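Local coordinates for protein probable adenylyl-sulfate kinase (Synechocystis sp., PDB 5CB8) that phosphorylates adenosine 5'-phosphosulfate at its 3'-hydroxyl with ATP, making 3'-phosphoadenylyl sulfate, the activated form of sulfate, at residues B[88-93]-B[98-103]; B[113-116]-B[121-124]; B[169-174]-B[179-184]. All blocks are in the same frame, centred on the assembly; numbering follows the deposited sequence.

Contact 1 of 3, residues B[88-93]-B[98-103]. With ACT (acetate ion), chain J.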
ATOM      1  N   PHE B  88       0.288   5.071  -4.586  1.00 14.07           N
ATOM      2  CA  PHE B  88       1.316   4.930  -3.551  1.00 16.14           C
ATOM      3  C   PHE B  88       1.812   3.492  -3.478  1.00 14.60           C
ATOM      4  O   PHE B  88       3.017   3.230  -3.508  1.00 14.19           O
ATOM      5  CB  PHE B  88       0.748   5.364  -2.190  1.00 15.98           C
ATOM      6  CG  PHE B  88       1.686   5.138  -1.022  1.00 16.58           C
ATOM      7  CD1 PHE B  88       1.658   3.947  -0.310  1.00 20.02           C
ATOM      8  CD2 PHE B  88       2.568   6.131  -0.622  1.00 23.31           C
ATOM      9  CE1 PHE B  88       2.512   3.743   0.767  1.00 20.23           C
ATOM     10  CE2 PHE B  88       3.422   5.937   0.459  1.00 25.51           C
ATOM     11  CZ  PHE B  88       3.391   4.737   1.149  1.00 21.39           C
ATOM     12  N   VAL B  89       0.879   2.557  -3.367  1.00 13.50           N
ATOM     13  CA  VAL B  89       1.225   1.150  -3.247  1.00 14.71           C
ATOM     14  C   VAL B  89       1.844   0.652  -4.547  1.00 14.81           C
ATOM     15  O   VAL B  89       2.818  -0.105  -4.520  1.00 14.70           O
ATOM     16  CB  VAL B  89      -0.021   0.316  -2.896  1.00 13.77           C
ATOM     17  CG1 VAL B  89       0.308  -1.176  -2.841  1.00 14.12           C
ATOM     18  CG2 VAL B  89      -0.606   0.791  -1.565  1.00 13.86           C
ATOM     19  N   SER B  90       1.285   1.078  -5.681  1.00 15.48           N
ATOM     20  CA  SER B  90       1.815   0.677  -6.991  1.00 15.86           C
ATOM     21  C   SER B  90       3.260   1.129  -7.161  1.00 17.07           C
ATOM     22  O   SER B  90       4.096   0.407  -7.714  1.00 16.94           O
ATOM     23  CB  SER B  90       0.974   1.275  -8.129  1.00 16.23           C
ATOM     24  OG  SER B  90      -0.360   0.804  -8.073  1.00 17.34           O
ATOM     25  N   HIS B  91       3.543   2.340  -6.698  1.00 13.94           N
ATOM     26  CA  HIS B  91       4.893   2.884  -6.765  1.00 16.40           C
ATOM     27  C   HIS B  91       5.890   2.049  -5.960  1.00 17.92           C
ATOM     28  O   HIS B  91       6.963   1.702  -6.465  1.00 15.81           O
ATOM     29  CB  HIS B  91       4.888   4.317  -6.248  1.00 17.69           C
ATOM     30  CG  HIS B  91       6.205   5.011  -6.373  1.00 18.96           C
ATOM     31  ND1 HIS B  91       6.558   6.076  -5.573  1.00 21.26           N
ATOM     32  CD2 HIS B  91       7.255   4.797  -7.205  1.00 18.49           C
ATOM     33  CE1 HIS B  91       7.769   6.491  -5.905  1.00 21.66           C
ATOM     34  NE2 HIS B  91       8.215   5.731  -6.890  1.00 20.37           N
ATOM     35  N   LEU B  92       5.553   1.726  -4.711  1.00 17.75           N
ATOM     36  CA  LEU B  92       6.470   0.929  -3.887  1.00 15.34           C
ATOM     37  C   LEU B  92       6.752  -0.437  -4.514  1.00 15.56           C
ATOM     38  O   LEU B  92       7.894  -0.914  -4.502  1.00 16.58           O
ATOM     39  CB  LEU B  92       5.933   0.755  -2.460  1.00 15.38           C
ATOM     40  CG  LEU B  92       5.738   2.032  -1.655  1.00 19.54           C
ATOM     41  CD1 LEU B  92       5.368   1.715  -0.196  1.00 19.91           C
ATOM     42  CD2 LEU B  92       6.986   2.876  -1.727  1.00 17.39           C
ATOM     43  N   LEU B  93       5.720  -1.062  -5.074  1.00 15.48           N
ATOM     44  CA  LEU B  93       5.901  -2.376  -5.695  1.00 16.73           C
ATOM     45  C   LEU B  93       6.727  -2.264  -6.975  1.00 16.24           C
ATOM     46  O   LEU B  93       7.646  -3.047  -7.203  1.00 19.38           O
ATOM     47  CB  LEU B  93       4.541  -3.034  -5.979  1.00 15.43           C
ATOM     48  CG  LEU B  93       3.776  -3.511  -4.739  1.00 18.40           C
ATOM     49  CD1 LEU B  93       2.302  -3.755  -5.067  1.00 15.14           C
ATOM     50  CD2 LEU B  93       4.424  -4.788  -4.184  1.00 16.20           C
ATOM     51  N   VAL B  98       8.353  -5.322  -9.184  1.00 19.87           N
ATOM     52  CA  VAL B  98       7.067  -5.994  -9.372  1.00 20.24           C
ATOM     53  C   VAL B  98       6.267  -5.400 -10.540  1.00 23.21           C
ATOM     54  O   VAL B  98       6.282  -4.185 -10.768  1.00 19.99           O
ATOM     55  CB  VAL B  98       6.219  -5.931  -8.084  1.00 23.64           C
ATOM     56  CG1 VAL B  98       4.966  -6.774  -8.222  1.00 21.76           C
ATOM     57  CG2 VAL B  98       7.026  -6.414  -6.889  1.00 19.23           C
ATOM     58  N   ILE B  99       5.581  -6.262 -11.289  1.00 18.25           N
ATOM     59  CA  ILE B  99       4.647  -5.815 -12.312  1.00 19.19           C
ATOM     60  C   ILE B  99       3.299  -5.608 -11.626  1.00 21.81           C
ATOM     61  O   ILE B  99       2.747  -6.539 -11.043  1.00 19.77           O
ATOM     62  CB  ILE B  99       4.503  -6.859 -13.439  1.00 20.91           C
ATOM     63  CG1 ILE B  99       5.789  -6.935 -14.269  1.00 23.25           C
ATOM     64  CG2 ILE B  99       3.322  -6.522 -14.338  1.00 22.60           C
ATOM     65  CD1 ILE B  99       5.807  -8.080 -15.287  1.00 24.94           C
ATOM     66  N   VAL B 100       2.780  -4.384 -11.670  1.00 16.46           N
ATOM     67  CA  VAL B 100       1.537  -4.066 -10.976  1.00 15.77           C
ATOM     68  C   VAL B 100       0.422  -3.824 -11.982  1.00 19.99           C
ATOM     69  O   VAL B 100       0.557  -2.977 -12.871  1.00 16.95           O
ATOM     70  CB  VAL B 100       1.701  -2.807 -10.101  1.00 15.00           C
ATOM     71  CG1 VAL B 100       0.423  -2.545  -9.287  1.00 14.45           C
ATOM     72  CG2 VAL B 100       2.897  -2.972  -9.175  1.00 19.75           C
ATOM     73  N   LEU B 101      -0.670  -4.576 -11.858  1.00 17.17           N
ATOM     74  CA  LEU B 101      -1.834  -4.372 -12.724  1.00 15.87           C
ATOM     75  C   LEU B 101      -2.886  -3.599 -11.951  1.00 17.54           C
ATOM     76  O   LEU B 101      -3.439  -4.114 -10.981  1.00 19.13           O
ATOM     77  CB  LEU B 101      -2.438  -5.716 -13.158  1.00 16.81           C
ATOM     78  CG  LEU B 101      -1.860  -6.476 -14.353  1.00 33.22           C
ATOM     79  CD1 LEU B 101      -0.360  -6.431 -14.388  1.00 29.10           C
ATOM     80  CD2 LEU B 101      -2.340  -7.922 -14.366  1.00 30.54           C
ATOM     81  N   VAL B 102      -3.168  -2.371 -12.374  1.00 14.53           N
ATOM     82  CA  VAL B 102      -4.209  -1.572 -11.721  1.00 13.89           C
ATOM     83  C   VAL B 102      -5.436  -1.507 -12.612  1.00 14.65           C
ATOM     84  O   VAL B 102      -5.325  -1.291 -13.823  1.00 15.34           O
ATOM     85  CB  VAL B 102      -3.726  -0.145 -11.431  1.00 13.31           C
ATOM     86  CG1 VAL B 102      -4.876   0.712 -10.855  1.00 12.81           C
ATOM     87  CG2 VAL B 102      -2.547  -0.177 -10.456  1.00 14.99           C
ATOM     88  N   SER B 103      -6.606  -1.720 -12.018  1.00 13.94           N
ATOM     89  CA  SER B 103      -7.861  -1.560 -12.736  1.00 14.08           C
ATOM     90  C   SER B 103      -8.735  -0.627 -11.912  1.00 15.53           C
ATOM     91  O   SER B 103      -9.219  -1.006 -10.845  1.00 15.43           O
ATOM     92  CB  SER B 103      -8.567  -2.904 -12.906  1.00 19.12           C
ATOM     93  OG  SER B 103      -9.802  -2.744 -13.587  1.00 19.87           O
TER
HETATM   94  C   ACT J 304      11.754   5.704  -7.378  1.00 32.95           C
HETATM   95  O   ACT J 304      12.867   5.133  -7.365  1.00 46.18           O
HETATM   96  OXT ACT J 304      11.441   6.347  -6.350  1.00 37.00           O
HETATM   97  CH3 ACT J 304      10.845   5.605  -8.559  1.00 22.19           C
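With chi1 at -175°, V100 sets CG1 anti to its backbone N and CG2 anti to the carbonyl carbon, and the two methyls serve two residues of helix 76-94 about a turn apart: CG2 meets L93 CB at 3.6 Å, while CG1 lies against the S90 side chain. S90 carries OG beside its own backbone N (chi1 -62°), which brings the hydroxyl over the strand, where OG stands 3.4 Å from V102 CG2. S90 OG meets only methyl groups across the contact and makes its hydrogen bond within its own helix, to I86 O. At the other end L93 and V98 approach at a slant, CB to CB 4.0 Å, and the turn between helix and strand is closed by a backbone bond from V98 N to L93 O (3.1 Å). Helix and strand run nearly antiparallel, at 160°, with segment axes 8.4 Å apart. S90 and L93 on the helix, and V98, V100 and V102 on the other segment, each point their CB toward the opposing segment. On the outer side of the helix, H91 NE2 makes a weak hydrogen bond to an acetate, probably from the crystallisation liquor, which R95 also holds. The interface itself is therefore apolar and buried: a ridge of valine methyls, with its hydroxyl satisfied within the helix and its one cross-bond made by backbone.

Contact 2 of 3, residues B[113-116]-B[121-124]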
ATOM      1  N   GLN B 113      -2.079  11.406 -14.439  1.00 16.09           N
ATOM      2  CA  GLN B 113      -0.788  11.968 -14.844  1.00 17.76           C
ATOM      3  C   GLN B 113       0.144  12.128 -13.654  1.00 16.50           C
ATOM      4  O   GLN B 113       1.356  11.917 -13.752  1.00 16.95           O
ATOM      5  CB  GLN B 113      -1.005  13.316 -15.540  1.00 18.27           C
ATOM      6  CG  GLN B 113      -1.475  13.164 -16.976  1.00 35.85           C
ATOM      7  CD  GLN B 113      -0.583  12.217 -17.761  1.00 46.99           C
ATOM      8  OE1 GLN B 113       0.617  12.459 -17.909  1.00 44.76           O
ATOM      9  NE2 GLN B 113      -1.162  11.122 -18.249  1.00 42.40           N
ATOM     10  N   GLU B 114      -0.432  12.507 -12.524  1.00 16.90           N
ATOM     11  CA  GLU B 114       0.325  12.686 -11.293  1.00 22.40           C
ATOM     12  C   GLU B 114       0.942  11.343 -10.883  1.00 18.02           C
ATOM     13  O   GLU B 114       2.117  11.263 -10.514  1.00 17.87           O
ATOM     14  CB  GLU B 114      -0.641  13.209 -10.229  1.00 24.91           C
ATOM     15  CG  GLU B 114      -0.067  13.518  -8.879  1.00 31.97           C
ATOM     16  CD  GLU B 114      -1.162  13.918  -7.900  1.00 31.79           C
ATOM     17  OE1 GLU B 114      -1.872  14.923  -8.160  1.00 28.41           O
ATOM     18  OE2 GLU B 114      -1.321  13.215  -6.882  1.00 32.07           O
ATOM     19  N   VAL B 115       0.147  10.281 -10.964  1.00 16.32           N
ATOM     20  CA  VAL B 115       0.624   8.949 -10.597  1.00 13.90           C
ATOM     21  C   VAL B 115       1.666   8.459 -11.597  1.00 14.33           C
ATOM     22  O   VAL B 115       2.702   7.906 -11.214  1.00 15.00           O
ATOM     23  CB  VAL B 115      -0.551   7.952 -10.503  1.00 13.26           C
ATOM     24  CG1 VAL B 115      -0.038   6.546 -10.261  1.00 19.17           C
ATOM     25  CG2 VAL B 115      -1.489   8.368  -9.384  1.00 13.88           C
ATOM     26  N   LYS B 116       1.398   8.681 -12.879  1.00 16.08           N
ATOM     27  CA  LYS B 116       2.339   8.302 -13.930  1.00 19.41           C
ATOM     28  C   LYS B 116       3.703   8.943 -13.684  1.00 20.57           C
ATOM     29  O   LYS B 116       4.748   8.291 -13.779  1.00 20.96           O
ATOM     30  CB  LYS B 116       1.792   8.742 -15.294  1.00 18.55           C
ATOM     31  CG  LYS B 116       2.765   8.530 -16.456  1.00 29.88           C
ATOM     32  CD  LYS B 116       2.371   9.377 -17.671  1.00 36.47           C
ATOM     33  CE  LYS B 116       2.831   8.740 -18.987  1.00 47.07           C
ATOM     34  NZ  LYS B 116       4.289   8.442 -19.025  1.00 34.16           N
ATOM     35  N   ASP B 121       7.904   4.220 -14.509  1.00 17.65           N
ATOM     36  CA  ASP B 121       7.638   3.005 -15.272  1.00 20.11           C
ATOM     37  C   ASP B 121       6.159   2.672 -15.183  1.00 17.06           C
ATOM     38  O   ASP B 121       5.719   1.900 -14.320  1.00 20.23           O
ATOM     39  CB  ASP B 121       8.495   1.860 -14.758  1.00 22.04           C
ATOM     40  CG  ASP B 121       9.955   2.152 -14.901  1.00 26.60           C
ATOM     41  OD1 ASP B 121      10.438   2.147 -16.051  1.00 28.28           O
ATOM     42  OD2 ASP B 121      10.605   2.422 -13.874  1.00 25.47           O
ATOM     43  N   PHE B 122       5.405   3.255 -16.103  1.00 20.70           N
ATOM     44  CA  PHE B 122       3.960   3.320 -15.997  1.00 17.61           C
ATOM     45  C   PHE B 122       3.406   3.276 -17.407  1.00 21.35           C
ATOM     46  O   PHE B 122       3.872   4.013 -18.287  1.00 18.86           O
ATOM     47  CB  PHE B 122       3.604   4.653 -15.333  1.00 15.87           C
ATOM     48  CG  PHE B 122       2.131   4.882 -15.131  1.00 15.18           C
ATOM     49  CD1 PHE B 122       1.335   5.335 -16.176  1.00 19.95           C
ATOM     50  CD2 PHE B 122       1.560   4.713 -13.878  1.00 18.45           C
ATOM     51  CE1 PHE B 122      -0.015   5.573 -15.986  1.00 17.72           C
ATOM     52  CE2 PHE B 122       0.210   4.950 -13.677  1.00 20.26           C
ATOM     53  CZ  PHE B 122      -0.576   5.387 -14.735  1.00 18.83           C
ATOM     54  N   LEU B 123       2.429   2.404 -17.630  1.00 19.29           N
ATOM     55  CA  LEU B 123       1.776   2.288 -18.928  1.00 18.57           C
ATOM     56  C   LEU B 123       0.296   2.574 -18.752  1.00 20.04           C
ATOM     57  O   LEU B 123      -0.397   1.840 -18.038  1.00 21.15           O
ATOM     58  CB  LEU B 123       1.933   0.870 -19.483  1.00 23.18           C
ATOM     59  CG  LEU B 123       3.287   0.449 -20.030  1.00 27.92           C
ATOM     60  CD1 LEU B 123       3.166  -0.880 -20.779  1.00 30.30           C
ATOM     61  CD2 LEU B 123       3.803   1.550 -20.939  1.00 30.94           C
ATOM     62  N   GLU B 124      -0.193   3.628 -19.400  1.00 16.96           N
ATOM     63  CA  GLU B 124      -1.611   3.975 -19.321  1.00 18.69           C
ATOM     64  C   GLU B 124      -2.376   3.217 -20.404  1.00 20.11           C
ATOM     65  O   GLU B 124      -2.116   3.386 -21.597  1.00 19.24           O
ATOM     66  CB  GLU B 124      -1.812   5.486 -19.506  1.00 15.07           C
ATOM     67  CG  GLU B 124      -3.267   5.955 -19.364  1.00 18.69           C
ATOM     68  CD  GLU B 124      -3.420   7.452 -19.606  1.00 23.30           C
ATOM     69  OE1 GLU B 124      -2.790   7.982 -20.548  1.00 23.00           O
ATOM     70  OE2 GLU B 124      -4.176   8.107 -18.861  1.00 23.63           O
TER
HETATM   71  O   HOH W   1      -0.157   8.665 -20.461  1.00 28.64           O
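Aromatic packing carries this contact: the F122 ring turns one face to K116 CA and CB. K116 CA sits 3.7 Å from the ring centroid and 14° off the normal, a CH-pi contact over the face. F122 holds CG anti to its backbone N (chi1 -179°), sending the ring straight out from the strand to the helix. K116 continues the cover toward one side of the ring, its CG 3.5 Å from F122 CD1, and only the aliphatic part of the lysine takes part.

Apolar contact adds V115, whose CG1 touches F122 CE2 at 3.8 Å, the two side chains crossing at about a right angle. W29 of strand 26-31 also meets the F122 ring, with planes inclined by about 30°.

Polar contact is indirect. A water donates to E124 OE1 (2.7 Å) and takes a weak bond from Q113 NE2 at 3.5 Å. The main hold on the carboxylate is the salt bridge from E124 OE2 to R112 NE, in the same helix as Q113.

A helix laid back on the strand that follows it, with an aromatic residue as the filling, forms one half of a beta-alpha-beta crossover in the parallel-sheet core of this P-loop kinase fold.

Contact 3 of 3, residues B[169-174]-B[179-184]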
ATOM      1  N   VAL B 169      -1.491   2.340 -24.628  1.00 18.55           N
ATOM      2  CA  VAL B 169      -2.253   1.313 -25.335  1.00 17.86           C
ATOM      3  C   VAL B 169      -3.721   1.689 -25.222  1.00 19.56           C
ATOM      4  O   VAL B 169      -4.160   2.177 -24.174  1.00 16.45           O
ATOM      5  CB  VAL B 169      -2.034  -0.095 -24.709  1.00 20.96           C
ATOM      6  CG1 VAL B 169      -2.879  -1.160 -25.420  1.00 18.13           C
ATOM      7  CG2 VAL B 169      -0.559  -0.485 -24.758  1.00 18.60           C
ATOM      8  N   GLU B 170      -4.485   1.488 -26.294  1.00 18.60           N
ATOM      9  CA  GLU B 170      -5.932   1.681 -26.222  1.00 17.36           C
ATOM     10  C   GLU B 170      -6.627   0.395 -26.643  1.00 17.74           C
ATOM     11  O   GLU B 170      -6.257  -0.211 -27.647  1.00 18.62           O
ATOM     12  CB  GLU B 170      -6.386   2.843 -27.111  1.00 17.75           C
ATOM     13  CG  GLU B 170      -7.899   3.123 -27.057  1.00 17.46           C
ATOM     14  CD  GLU B 170      -8.257   4.458 -27.695  1.00 31.29           C
ATOM     15  OE1 GLU B 170      -9.438   4.663 -28.044  1.00 23.01           O
ATOM     16  OE2 GLU B 170      -7.351   5.309 -27.837  1.00 35.23           O
ATOM     17  N   CYS B 171      -7.627  -0.015 -25.868  1.00 17.60           N
ATOM     18  CA  CYS B 171      -8.384  -1.225 -26.162  1.00 19.54           C
ATOM     19  C   CYS B 171      -9.839  -0.833 -26.377  1.00 19.53           C
ATOM     20  O   CYS B 171     -10.530  -0.441 -25.428  1.00 19.72           O
ATOM     21  CB  CYS B 171      -8.272  -2.213 -24.997  1.00 22.16           C
ATOM     22  SG  CYS B 171      -6.564  -2.684 -24.585  1.00 21.13           S
ATOM     23  N   ARG B 172     -10.294  -0.893 -27.625  1.00 18.38           N
ATOM     24  CA  ARG B 172     -11.681  -0.562 -27.923  1.00 18.45           C
ATOM     25  C   ARG B 172     -12.493  -1.842 -27.819  1.00 21.17           C
ATOM     26  O   ARG B 172     -12.675  -2.561 -28.806  1.00 21.40           O
ATOM     27  CB  ARG B 172     -11.794   0.106 -29.303  1.00 22.53           C
ATOM     28  CG  ARG B 172     -11.042   1.437 -29.307  1.00 19.04           C
ATOM     29  CD  ARG B 172     -11.153   2.247 -30.596  1.00 21.72           C
ATOM     30  NE  ARG B 172     -10.525   3.553 -30.372  1.00 28.84           N
ATOM     31  CZ  ARG B 172     -10.457   4.536 -31.261  1.00 32.07           C
ATOM     32  NH1 ARG B 172     -10.976   4.385 -32.470  1.00 31.39           N
ATOM     33  NH2 ARG B 172      -9.862   5.677 -30.933  1.00 29.15           N
ATOM     34  N   THR B 173     -12.972  -2.124 -26.607  1.00 18.10           N
ATOM     35  CA  THR B 173     -13.465  -3.462 -26.276  1.00 18.48           C
ATOM     36  C   THR B 173     -14.739  -3.862 -27.001  1.00 20.29           C
ATOM     37  O   THR B 173     -15.070  -5.046 -27.036  1.00 21.98           O
ATOM     38  CB  THR B 173     -13.645  -3.641 -24.759  1.00 17.64           C
ATOM     39  OG1 THR B 173     -14.455  -2.575 -24.259  1.00 16.92           O
ATOM     40  CG2 THR B 173     -12.296  -3.592 -24.069  1.00 19.50           C
ATOM     41  N   ASP B 174     -15.448  -2.891 -27.579  1.00 19.27           N
ATOM     42  CA  ASP B 174     -16.633  -3.182 -28.380  0.60 25.54           C
ATOM     43  C   ASP B 174     -16.264  -3.583 -29.806  1.00 30.25           C
ATOM     44  O   ASP B 174     -17.113  -4.063 -30.571  1.00 23.37           O
ATOM     45  CB  ASP B 174     -17.566  -1.972 -28.417  0.60 21.26           C
ATOM     46  CG  ASP B 174     -16.863  -0.701 -28.863  0.60 22.04           C
ATOM     47  OD1 ASP B 174     -15.716  -0.441 -28.420  0.60 18.98           O
ATOM     48  OD2 ASP B 174     -17.472   0.058 -29.641  0.60 26.43           O
ATOM     49  N   ASP B 179      -8.455 -11.416 -26.687  1.00 29.49           N
ATOM     50  CA  ASP B 179      -7.070 -11.775 -26.984  1.00 34.74           C
ATOM     51  C   ASP B 179      -6.329 -10.655 -27.718  1.00 31.17           C
ATOM     52  O   ASP B 179      -5.114 -10.484 -27.554  1.00 27.90           O
ATOM     53  CB  ASP B 179      -7.016 -13.061 -27.816  1.00 41.35           C
ATOM     54  CG  ASP B 179      -7.298 -14.302 -26.993  1.00 49.66           C
ATOM     55  OD1 ASP B 179      -7.232 -14.227 -25.747  1.00 57.13           O
ATOM     56  OD2 ASP B 179      -7.570 -15.360 -27.601  1.00 57.50           O
ATOM     57  N   GLU B 180      -7.056  -9.904 -28.540  1.00 30.25           N
ATOM     58  CA  GLU B 180      -6.460  -8.774 -29.242  1.00 28.06           C
ATOM     59  C   GLU B 180      -6.106  -7.666 -28.249  1.00 25.87           C
ATOM     60  O   GLU B 180      -5.017  -7.084 -28.318  1.00 22.41           O
ATOM     61  CB  GLU B 180      -7.400  -8.247 -30.331  1.00 33.58           C
ATOM     62  CG  GLU B 180      -6.757  -7.216 -31.250  1.00 42.80           C
ATOM     63  CD  GLU B 180      -7.698  -6.708 -32.335  1.00 49.76           C
ATOM     64  OE1 GLU B 180      -8.835  -7.231 -32.447  1.00 40.98           O
ATOM     65  OE2 GLU B 180      -7.292  -5.777 -33.070  1.00 41.78           O
ATOM     66  N   SER B 181      -7.008  -7.390 -27.310  1.00 22.80           N
ATOM     67  CA  SER B 181      -6.745  -6.357 -26.315  1.00 22.53           C
ATOM     68  C   SER B 181      -5.551  -6.725 -25.437  1.00 23.50           C
ATOM     69  O   SER B 181      -4.633  -5.920 -25.257  1.00 20.24           O
ATOM     70  CB  SER B 181      -7.986  -6.100 -25.453  1.00 24.19           C
ATOM     71  OG  SER B 181      -9.093  -5.749 -26.265  1.00 26.05           O
ATOM     72  N   VAL B 182      -5.569  -7.937 -24.886  1.00 21.74           N
ATOM     73  CA  VAL B 182      -4.441  -8.426 -24.088  1.00 22.20           C
ATOM     74  C   VAL B 182      -3.161  -8.422 -24.921  1.00 23.92           C
ATOM     75  O   VAL B 182      -2.096  -8.011 -24.447  1.00 26.23           O
ATOM     76  CB  VAL B 182      -4.701  -9.863 -23.563  1.00 26.47           C
ATOM     77  CG1 VAL B 182      -3.463 -10.412 -22.873  1.00 29.43           C
ATOM     78  CG2 VAL B 182      -5.889  -9.874 -22.610  1.00 25.45           C
ATOM     79  N   GLY B 183      -3.270  -8.874 -26.169  1.00 25.99           N
ATOM     80  CA  GLY B 183      -2.122  -8.945 -27.055  1.00 26.28           C
ATOM     81  C   GLY B 183      -1.416  -7.611 -27.241  1.00 24.87           C
ATOM     82  O   GLY B 183      -0.185  -7.559 -27.288  1.00 25.75           O
ATOM     83  N   LYS B 184      -2.184  -6.529 -27.343  1.00 22.44           N
ATOM     84  CA  LYS B 184      -1.595  -5.204 -27.531  1.00 22.08           C
ATOM     85  C   LYS B 184      -0.844  -4.734 -26.288  1.00 20.63           C
ATOM     86  O   LYS B 184       0.202  -4.090 -26.396  1.00 24.75           O
ATOM     87  CB  LYS B 184      -2.661  -4.168 -27.939  1.00 21.43           C
ATOM     88  CG  LYS B 184      -3.183  -4.351 -29.369  1.00 27.20           C
ATOM     89  CD  LYS B 184      -4.014  -3.155 -29.860  1.00 27.33           C
ATOM     90  CE  LYS B 184      -5.370  -3.063 -29.172  1.00 29.61           C
ATOM     91  NZ  LYS B 184      -6.267  -2.060 -29.840  1.00 24.30           N
TER
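Strand 169-171, an outermost strand of the parallel sheet, is followed by a short connection and helix 178-191, which runs back along it: the two segment axes lie 8.4 Å apart at 173°. K184 spans the gap. Its CB packs on V169 CG1 at 3.9 Å, and the chain then bends at chi3 (-71°) to bring the ammonium to the backbone, where NZ donates to E170 O at 2.9 Å. The C=O...N angle of 160° places the nitrogen nearly in line with the carbonyl. The same NZ forms a salt bridge with E176 OE1, which also accepts from R172 N, so the lysine ties strand edge and connection together.

Nearer the start of the helix the contact is plain van der Waals packing. C171 SG lies 3.8 Å from S181 CB, and S181 OG turns to E176 OE2 for its hydrogen bond. Within segment 169-174, E170 points its CB away from the helix and forms a salt bridge with R172, gripped side-on: NE (2.8 Å) and NH2 (3.1 Å) both bond to E170 OE1. The acceptor lies in the guanidinium plane, yet both nitrogens reach it from one face of the carboxylate; N128 binds this oxygen too.

T173 OG1 bonds to A36 O, beside the probable ATP site. Backbone bonds from V169 and C171 attach the strand to 122-127, while S181 and V182 pack against helix 38-50.

In the fold
All three contacts reach the same five-stranded parallel sheet, one after another along the chain. Contacts 1 and 2 have centres 10 Å apart but do not touch (nearest atoms about 6 Å); strand 99-103 leads into helix 109-119. Contacts 2 and 3 meet through neighbouring strands, E124 O lying 3.3 Å from V169 N, a probable hydrogen bond. Contact 1 comes nearest the substrate: the V102 side chain is about 8 Å from bound adenosine-5'-phosphosulfate and about 6 Å from that of S106, the probable phosphoserine site, whose side chain lies about 7 Å from that of E124 in contact 2. Contact 3 borders the probable ATP loop, its T173 side chain about 14 Å from bound adenosine-5'-phosphosulfate.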